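Local coordinates for protein aromatic-L-amino-acid decarboxylase (Catharanthus roseus, PDB 6EEW) that catalyses the pyridoxal phosphate-dependent decarboxylation of L-tryptophan to tryptamine and of 5-hydroxy-L-tryptophan to serotonin, working as a homodimer, at residues A39-Y42 against T47-V50; V398-M403 against H480-V485; L446-S451 against Q490-D495. One frame throughout, in Å; residues are numbered along the deposited sequence. Where two conformers were deposited one is given.

Contact 1 comes first along the chain and is complete before the other two begin: it joins the end of helix 24-44 to the loop that follows, at the interface with the second subunit. Contacts 2 and 3 interleave, their segments running 398-403, 446-451, 480-485 and 490-495, and both use helix 479-496. That helix packs on the long helix 375-409 in contact 2 and on helix 438-451 in contact 3, so one C-terminal helix bridges the two and is held against the C-terminal domain. The centres of contacts 2 and 3 lie about 17 Å apart; that of contact 1 is about 20 Å from contact 2 and 23 Å from contact 3.

Contact 1 of 3, residues A39-Y42 against T47-V50; sequences ADYY and TYPV
Tyr41, near the end of helix 24-44, meets Tyr48 from the loop that follows, and the two phenol rings touch along their rims. Atom CE2 of Tyr48 faces the CD1-CE1 bond of Tyr41, lying 3.6 Å from Tyr41 CD1, while Tyr41 CE1 is 4.0 Å from Tyr48 CD2. Seen from Tyr48, Tyr41 CD1 comes in at the ring edge, close to the ring plane. With the ring centroids 6.0 Å apart and the planes inclined at 40°, neither ring covers the face of the other, and the pair is neither offset-stacked nor T-shaped. The first torsion of Tyr41 (168°) sets CG opposite the backbone N and swings the ring off the helix to meet the loop.

Among the polar links, Tyr41 OH is hydrogen-bonded to Asn91 OD1, and the ND2 of the same amide binds Pro49 O, so one asparagine ties the helix to the loop. As in other group II decarboxylases, the N-terminal helical segment packs against the partner subunit: Asp40 forms a salt bridge with Arg28 of the second subunit, and Tyr41 packs on Leu119 of that subunit.

The two tyrosines meet through carbon atoms alone. Their rings are in van der Waals contact over a small area, and the hydroxyl bond to Asn91 probably contributes to setting the Tyr41 ring.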
loop_
_atom_site.group_PDB
_atom_site.type_symbol
_atom_site.label_atom_id
_atom_site.label_comp_id
_atom_site.label_asym_id
_atom_site.label_seq_id
_atom_site.Cartn_x
_atom_site.Cartn_y
_atom_site.Cartn_z
ATOM N N ALA A 39 9.150 -10.005 -21.442
ATOM C CA ALA A 39 8.637 -9.813 -22.789
ATOM C C ALA A 39 8.210 -11.141 -23.387
ATOM O O ALA A 39 7.180 -11.221 -24.066
ATOM C CB ALA A 39 9.689 -9.135 -23.667
ATOM N N ASP A 40 8.982 -12.200 -23.141
ATOM C CA ASP A 40 8.586 -13.521 -23.617
ATOM C C ASP A 40 7.265 -13.962 -22.990
ATOM O O ASP A 40 6.440 -14.606 -23.650
ATOM C CB ASP A 40 9.694 -14.528 -23.316
ATOM C CG ASP A 40 10.984 -14.210 -24.059
ATOM O OD1 ASP A 40 11.003 -13.200 -24.800
ATOM O OD2 ASP A 40 11.972 -14.971 -23.905
ATOM N N TYR A 41 7.037 -13.614 -21.722
ATOM C CA TYR A 41 5.760 -13.979 -21.104
ATOM C C TYR A 41 4.607 -13.209 -21.738
ATOM O O TYR A 41 3.547 -13.777 -22.016
ATOM C CB TYR A 41 5.794 -13.747 -19.587
ATOM C CG TYR A 41 4.425 -13.832 -18.911
ATOM C CD1 TYR A 41 3.855 -15.062 -18.578
ATOM C CD2 TYR A 41 3.710 -12.686 -18.602
ATOM C CE1 TYR A 41 2.596 -15.134 -17.966
ATOM C CE2 TYR A 41 2.455 -12.747 -17.996
ATOM C CZ TYR A 41 1.903 -13.971 -17.679
ATOM O OH TYR A 41 0.654 -14.009 -17.074
ATOM N N TYR A 42 4.784 -11.908 -21.951
ATOM C CA TYR A 42 3.740 -11.142 -22.618
ATOM C C TYR A 42 3.484 -11.672 -24.020
ATOM O O TYR A 42 2.347 -11.638 -24.500
ATOM C CB TYR A 42 4.111 -9.663 -22.680
ATOM C CG TYR A 42 3.907 -8.913 -21.381
ATOM C CD1 TYR A 42 2.962 -9.332 -20.463
ATOM C CD2 TYR A 42 4.634 -7.767 -21.096
ATOM C CE1 TYR A 42 2.763 -8.641 -19.282
ATOM C CE2 TYR A 42 4.442 -7.070 -19.922
ATOM C CZ TYR A 42 3.506 -7.511 -19.016
ATOM O OH TYR A 42 3.301 -6.824 -17.842
ATOM N N THR A 47 -0.987 -18.428 -24.884
ATOM C CA THR A 47 -0.799 -19.860 -25.034
ATOM C C THR A 47 -1.111 -20.624 -23.753
ATOM O O THR A 47 -1.510 -21.792 -23.818
ATOM C CB THR A 47 0.640 -20.134 -25.470
ATOM O OG1 THR A 47 0.768 -19.899 -26.881
ATOM C CG2 THR A 47 1.065 -21.553 -25.110
ATOM N N TYR A 48 -0.924 -20.003 -22.596
ATOM C CA TYR A 48 -1.130 -20.723 -21.357
ATOM C C TYR A 48 -2.621 -20.814 -21.047
ATOM O O TYR A 48 -3.405 -19.975 -21.492
ATOM C CB TYR A 48 -0.417 -20.028 -20.200
ATOM C CG TYR A 48 1.028 -19.649 -20.460
ATOM C CD1 TYR A 48 1.813 -20.369 -21.350
ATOM C CD2 TYR A 48 1.614 -18.586 -19.786
ATOM C CE1 TYR A 48 3.133 -20.016 -21.581
ATOM C CE2 TYR A 48 2.928 -18.231 -20.008
ATOM C CZ TYR A 48 3.684 -18.948 -20.906
ATOM O OH TYR A 48 4.997 -18.596 -21.126
ATOM N N PRO A 49 -3.045 -21.828 -20.298
ATOM C CA PRO A 49 -4.419 -21.812 -19.787
ATOM C C PRO A 49 -4.624 -20.580 -18.923
ATOM O O PRO A 49 -3.773 -20.232 -18.098
ATOM C CB PRO A 49 -4.515 -23.108 -18.972
ATOM C CG PRO A 49 -3.090 -23.473 -18.657
ATOM C CD PRO A 49 -2.272 -22.983 -19.808
ATOM N N VAL A 50 -5.748 -19.893 -19.134
ATOM C CA VAL A 50 -5.978 -18.644 -18.413
ATOM C C VAL A 50 -6.069 -18.915 -16.915
ATOM O O VAL A 50 -5.318 -18.352 -16.110
ATOM C CB VAL A 50 -7.240 -17.936 -18.933
ATOM C CG1 VAL A 50 -7.409 -16.591 -18.246
ATOM C CG2 VAL A 50 -7.179 -17.773 -20.439
#

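Contact 2 of 3, residues V398-M403 against H480-V485; sequences VAMAKM and HHVRRV. Unlike the reference sequence in segment 398-403: Ala401 (reference Gly).
Met403 of helix 375-409 brings its sulfur over one face of the Arg483 guanidinium on helix 479-496, the SD atom lying 4.1 Å from Arg483 NH2. Met403 reaches across with CG opposite its backbone N (chi1 -175°) and turns at the CG-SD bond. Arg483 touches a crystal neighbour, so its placement is one of two modelled and may be influenced by the lattice.

Apolar contact lies one turn earlier on the first helix. Met400 and Val482 have the closest alpha carbons of the two segments, 7.4 Å apart, and the CA-CB bonds of both point across the interface. Methyl CE of Met400 is directed at the CG2 branch of Val482, but the two methyls are modelled too close to be real and Met400 has a second conformer, so their exact fit is doubtful. Phe404 and Trp407, further along helix 375-409, also pack against Val482. The Met400 side chain is about 5 Å from a bound calcium ion.

The guanidinium of Arg483 has its salt bridge with Glu479 in its own helix. The long helix 375-409 leads into the C-terminal domain in the manner of fold type I pyridoxal phosphate enzymes, and helix 479-496 rests on it here. With no hydrogen bond between the segments, the joint appears to rest on apolar burial around Val482 with, in this conformer, a sulfur lying over the guanidinium.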
loop_
_atom_site.group_PDB
_atom_site.type_symbol
_atom_site.label_atom_id
_atom_site.label_comp_id
_atom_site.label_asym_id
_atom_site.label_seq_id
_atom_site.Cartn_x
_atom_site.Cartn_y
_atom_site.Cartn_z
ATOM N N VAL A 398 -14.892 -0.163 -24.718
ATOM C CA VAL A 398 -16.350 -0.008 -24.758
ATOM C C VAL A 398 -16.912 -0.507 -26.088
ATOM O O VAL A 398 -17.987 -1.108 -26.136
ATOM C CB VAL A 398 -16.763 1.456 -24.512
ATOM C CG1 VAL A 398 -18.263 1.608 -24.735
ATOM C CG2 VAL A 398 -16.375 1.915 -23.126
ATOM N N ALA A 399 -16.217 -0.234 -27.191
ATOM C CA ALA A 399 -16.714 -0.660 -28.501
ATOM C C ALA A 399 -16.688 -2.175 -28.637
ATOM O O ALA A 399 -17.627 -2.769 -29.182
ATOM C CB ALA A 399 -15.899 -0.012 -29.617
ATOM N N MET A 400 -15.625 -2.824 -28.145
ATOM C CA MET A 400 -15.597 -4.285 -28.183
ATOM C C MET A 400 -16.707 -4.878 -27.318
ATOM O O MET A 400 -17.334 -5.879 -27.695
ATOM C CB MET A 400 -14.218 -4.799 -27.770
ATOM C CG MET A 400 -13.164 -4.637 -28.876
ATOM S SD MET A 400 -11.498 -5.231 -28.466
ATOM C CE MET A 400 -11.757 -6.994 -28.461
ATOM N N ALA A 401 -17.005 -4.246 -26.177
ATOM C CA ALA A 401 -18.099 -4.735 -25.343
ATOM C C ALA A 401 -19.460 -4.526 -26.007
ATOM O O ALA A 401 -20.329 -5.402 -25.946
ATOM C CB ALA A 401 -18.059 -4.051 -23.980
ATOM N N LYS A 402 -19.681 -3.355 -26.609
ATOM C CA LYS A 402 -20.933 -3.105 -27.324
ATOM C C LYS A 402 -21.125 -4.118 -28.440
ATOM O O LYS A 402 -22.229 -4.644 -28.645
ATOM C CB LYS A 402 -20.929 -1.678 -27.872
ATOM C CG LYS A 402 -22.269 -1.137 -28.341
ATOM C CD LYS A 402 -22.121 0.329 -28.737
ATOM C CE LYS A 402 -23.447 0.959 -29.159
ATOM N NZ LYS A 402 -23.985 0.341 -30.392
ATOM N N MET A 403 -20.056 -4.388 -29.187
ATOM C CA MET A 403 -20.084 -5.416 -30.222
ATOM C C MET A 403 -20.475 -6.774 -29.641
ATOM O O MET A 403 -21.308 -7.493 -30.215
ATOM C CB MET A 403 -18.711 -5.460 -30.894
ATOM C CG MET A 403 -18.555 -6.373 -32.082
ATOM S SD MET A 403 -16.888 -6.186 -32.767
ATOM C CE MET A 403 -15.879 -6.809 -31.419
ATOM N N HIS A 480 -10.475 -9.965 -32.481
ATOM C CA HIS A 480 -10.649 -11.380 -32.787
ATOM C C HIS A 480 -10.717 -12.228 -31.526
ATOM O O HIS A 480 -11.331 -13.298 -31.538
ATOM C CB HIS A 480 -9.532 -11.877 -33.701
ATOM C CG HIS A 480 -8.168 -11.709 -33.124
ATOM N ND1 HIS A 480 -7.558 -12.685 -32.367
ATOM C CD2 HIS A 480 -7.283 -10.688 -33.210
ATOM C CE1 HIS A 480 -6.361 -12.267 -31.997
ATOM N NE2 HIS A 480 -6.170 -11.060 -32.496
ATOM N N HIS A 481 -10.112 -11.776 -30.425
ATOM C CA HIS A 481 -10.246 -12.524 -29.182
ATOM C C HIS A 481 -11.699 -12.575 -28.736
ATOM O O HIS A 481 -12.208 -13.633 -28.345
ATOM C CB HIS A 481 -9.374 -11.913 -28.090
ATOM C CG HIS A 481 -7.909 -12.058 -28.341
ATOM N ND1 HIS A 481 -7.086 -10.981 -28.592
ATOM C CD2 HIS A 481 -7.117 -13.156 -28.378
ATOM C CE1 HIS A 481 -5.850 -11.410 -28.775
ATOM N NE2 HIS A 481 -5.842 -12.727 -28.652
ATOM N N VAL A 482 -12.380 -11.431 -28.770
ATOM C CA VAL A 482 -13.785 -11.406 -28.380
ATOM C C VAL A 482 -14.604 -12.254 -29.335
ATOM O O VAL A 482 -15.500 -13.000 -28.912
ATOM C CB VAL A 482 -14.305 -9.958 -28.311
ATOM C CG1 VAL A 482 -15.774 -9.931 -27.890
ATOM C CG2 VAL A 482 -13.471 -9.161 -27.352
ATOM N N ARG A 483 -14.310 -12.154 -30.638
ATOM C CA ARG A 483 -15.005 -12.988 -31.614
ATOM C C ARG A 483 -14.865 -14.466 -31.271
ATOM O O ARG A 483 -15.845 -15.221 -31.303
ATOM C CB ARG A 483 -14.479 -12.712 -33.023
ATOM C CG ARG A 483 -14.796 -11.323 -33.538
ATOM C CD ARG A 483 -14.121 -11.048 -34.865
ATOM N NE ARG A 483 -14.431 -9.706 -35.349
ATOM C CZ ARG A 483 -15.623 -9.342 -35.811
ATOM N NH1 ARG A 483 -16.620 -10.217 -35.841
ATOM N NH2 ARG A 483 -15.818 -8.104 -36.244
ATOM N N ARG A 484 -13.647 -14.901 -30.937
ATOM C CA ARG A 484 -13.431 -16.314 -30.648
ATOM C C ARG A 484 -14.070 -16.728 -29.328
ATOM O O ARG A 484 -14.561 -17.856 -29.210
ATOM C CB ARG A 484 -11.942 -16.644 -30.636
ATOM C CG ARG A 484 -11.231 -16.398 -31.956
ATOM C CD ARG A 484 -9.881 -17.102 -31.946
ATOM N NE ARG A 484 -9.060 -16.712 -30.803
ATOM C CZ ARG A 484 -7.862 -17.222 -30.536
ATOM N NH1 ARG A 484 -7.341 -18.144 -31.335
ATOM N NH2 ARG A 484 -7.184 -16.813 -29.469
ATOM N N VAL A 485 -14.090 -15.841 -28.333
ATOM C CA VAL A 485 -14.799 -16.163 -27.098
ATOM C C VAL A 485 -16.276 -16.382 -27.384
ATOM O O VAL A 485 -16.892 -17.327 -26.881
ATOM C CB VAL A 485 -14.606 -15.058 -26.047
ATOM C CG1 VAL A 485 -15.588 -15.275 -24.907
ATOM C CG2 VAL A 485 -13.190 -15.078 -25.510
#

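Contact 3 of 3, residues L446-S451 against Q490-D495; sequences LDMLNS and QKLTDD
Leu492 of helix 479-496 projects toward helix 438-451 and meets Met448 and Leu449 with successive atoms. Its CB, closest to its own helix, lies 4.1 Å from Met448 CE. At CG the side chain forks, and the first torsion (-64°) sets this atom opposite the carbonyl carbon. The CD1 branch points at the facing helix: it is 3.4 Å from Leu449 CD2, tighter than the usual carbon-carbon contact, and also presses on the backbone, 3.6 Å from Leu449 N. The other branch, CD2, turns to the methionine and lies 3.9 Å from Met448 CE. These two side chains run alongside each other, pointing opposite ways, and the bend near the end of the methionine brings its methyl beside the leucine.

Helices 438-451 and 479-496 belong to the C-terminal domain, where they lie against the four-stranded antiparallel sheet; Leu449 also packs on Leu468 of strand 465-471. The axes of the two short segments approach to 10.0 Å, and their directions differ by 128°, closer to antiparallel than to parallel.

At the more exposed side, Met448 CE lies 4.5 Å from Asp495 CB, a loose approach to the methylene and not to the carboxylate. Asp494 forms a salt bridge with Arg413. At the end of helix 438-451, Ser451 OG donates a 2.7 Å hydrogen bond to Asp447 O from 42° above the carbonyl plane, and that oxygen also accepts from Ser451 N.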
loop_
_atom_site.group_PDB
_atom_site.type_symbol
_atom_site.label_atom_id
_atom_site.label_comp_id
_atom_site.label_asym_id
_atom_site.label_seq_id
_atom_site.Cartn_x
_atom_site.Cartn_y
_atom_site.Cartn_z
ATOM N N LEU A 446 -20.810 -21.676 -17.610
ATOM C CA LEU A 446 -19.624 -20.998 -17.090
ATOM C C LEU A 446 -18.513 -21.987 -16.760
ATOM O O LEU A 446 -17.338 -21.750 -17.080
ATOM C CB LEU A 446 -19.983 -20.189 -15.842
ATOM C CG LEU A 446 -18.791 -19.466 -15.196
ATOM C CD1 LEU A 446 -18.183 -18.436 -16.137
ATOM C CD2 LEU A 446 -19.125 -18.858 -13.840
ATOM N N ASP A 447 -18.863 -23.109 -16.130
ATOM C CA ASP A 447 -17.834 -24.073 -15.768
ATOM C C ASP A 447 -17.160 -24.643 -17.009
ATOM O O ASP A 447 -15.935 -24.767 -17.054
ATOM C CB ASP A 447 -18.423 -25.177 -14.890
ATOM C CG ASP A 447 -17.362 -25.868 -14.034
ATOM O OD1 ASP A 447 -16.405 -26.438 -14.603
ATOM O OD2 ASP A 447 -17.467 -25.815 -12.788
ATOM N N MET A 448 -17.946 -25.021 -18.020
ATOM C CA MET A 448 -17.354 -25.512 -19.264
ATOM C C MET A 448 -16.405 -24.475 -19.859
ATOM O O MET A 448 -15.265 -24.790 -20.240
ATOM C CB MET A 448 -18.459 -25.868 -20.257
ATOM C CG MET A 448 -19.418 -26.938 -19.765
ATOM S SD MET A 448 -20.802 -27.192 -20.897
ATOM C CE MET A 448 -19.957 -27.791 -22.364
ATOM N N LEU A 449 -16.860 -23.221 -19.935
ATOM C CA LEU A 449 -16.025 -22.170 -20.502
ATOM C C LEU A 449 -14.681 -22.117 -19.796
ATOM O O LEU A 449 -13.624 -22.196 -20.432
ATOM C CB LEU A 449 -16.736 -20.821 -20.396
ATOM C CG LEU A 449 -17.913 -20.612 -21.347
ATOM C CD1 LEU A 449 -18.715 -19.411 -20.901
ATOM C CD2 LEU A 449 -17.415 -20.421 -22.770
ATOM N N ASN A 450 -14.711 -22.019 -18.466
ATOM C CA ASN A 450 -13.467 -21.852 -17.721
ATOM C C ASN A 450 -12.605 -23.105 -17.801
ATOM O O ASN A 450 -11.373 -23.013 -17.875
ATOM C CB ASN A 450 -13.774 -21.470 -16.278
ATOM C CG ASN A 450 -14.283 -20.045 -16.152
ATOM O OD1 ASN A 450 -13.930 -19.169 -16.946
ATOM N ND2 ASN A 450 -15.123 -19.806 -15.158
ATOM N N SER A 451 -13.233 -24.281 -17.801
ATOM C CA SER A 451 -12.496 -25.529 -17.931
ATOM C C SER A 451 -11.760 -25.618 -19.256
ATOM O O SER A 451 -10.771 -26.353 -19.355
ATOM C CB SER A 451 -13.455 -26.709 -17.793
ATOM O OG SER A 451 -14.118 -26.670 -16.542
ATOM N N GLN A 490 -20.921 -20.068 -27.974
ATOM C CA GLN A 490 -21.982 -20.684 -28.761
ATOM C C GLN A 490 -21.750 -22.181 -28.927
ATOM O O GLN A 490 -22.698 -22.973 -28.850
ATOM C CB GLN A 490 -22.103 -19.998 -30.123
ATOM C CG GLN A 490 -22.902 -18.704 -30.093
ATOM C CD GLN A 490 -23.153 -18.136 -31.477
ATOM O OE1 GLN A 490 -22.231 -17.990 -32.284
ATOM N NE2 GLN A 490 -24.415 -17.837 -31.770
ATOM N N LYS A 491 -20.501 -22.593 -29.165
ATOM C CA LYS A 491 -20.226 -24.023 -29.305
ATOM C C LYS A 491 -20.570 -24.773 -28.025
ATOM O O LYS A 491 -21.199 -25.838 -28.061
ATOM C CB LYS A 491 -18.764 -24.275 -29.678
ATOM C CG LYS A 491 -18.449 -25.773 -29.802
ATOM C CD LYS A 491 -16.998 -26.058 -30.166
ATOM C CE LYS A 491 -16.047 -25.729 -29.025
ATOM N NZ LYS A 491 -14.651 -26.183 -29.311
ATOM N N LEU A 492 -20.146 -24.239 -26.880
ATOM C CA LEU A 492 -20.416 -24.917 -25.619
ATOM C C LEU A 492 -21.900 -24.915 -25.291
ATOM O O LEU A 492 -22.397 -25.849 -24.653
ATOM C CB LEU A 492 -19.609 -24.275 -24.493
ATOM C CG LEU A 492 -18.093 -24.401 -24.662
ATOM C CD1 LEU A 492 -17.343 -23.783 -23.486
ATOM C CD2 LEU A 492 -17.711 -25.855 -24.855
ATOM N N THR A 493 -22.631 -23.891 -25.735
ATOM C CA THR A 493 -24.074 -23.899 -25.542
ATOM C C THR A 493 -24.728 -24.966 -26.409
ATOM O O THR A 493 -25.610 -25.692 -25.943
ATOM C CB THR A 493 -24.656 -22.522 -25.857
ATOM O OG1 THR A 493 -24.085 -21.547 -24.975
ATOM C CG2 THR A 493 -26.170 -22.529 -25.691
ATOM N N ASP A 494 -24.280 -25.104 -27.659
ATOM C CA ASP A 494 -24.791 -26.178 -28.509
ATOM C C ASP A 494 -24.539 -27.537 -27.871
ATOM O O ASP A 494 -25.458 -28.351 -27.732
ATOM C CB ASP A 494 -24.158 -26.110 -29.900
ATOM C CG ASP A 494 -24.552 -24.855 -30.666
ATOM O OD1 ASP A 494 -25.583 -24.236 -30.317
ATOM O OD2 ASP A 494 -23.831 -24.487 -31.620
ATOM N N ASP A 495 -23.289 -27.792 -27.470
ATOM C CA ASP A 495 -22.965 -29.044 -26.789
ATOM C C ASP A 495 -23.838 -29.246 -25.561
ATOM O O ASP A 495 -24.222 -30.378 -25.243
ATOM C CB ASP A 495 -21.488 -29.076 -26.388
ATOM C CG ASP A 495 -20.560 -29.314 -27.563
ATOM O OD1 ASP A 495 -21.058 -29.556 -28.684
ATOM O OD2 ASP A 495 -19.328 -29.266 -27.363
#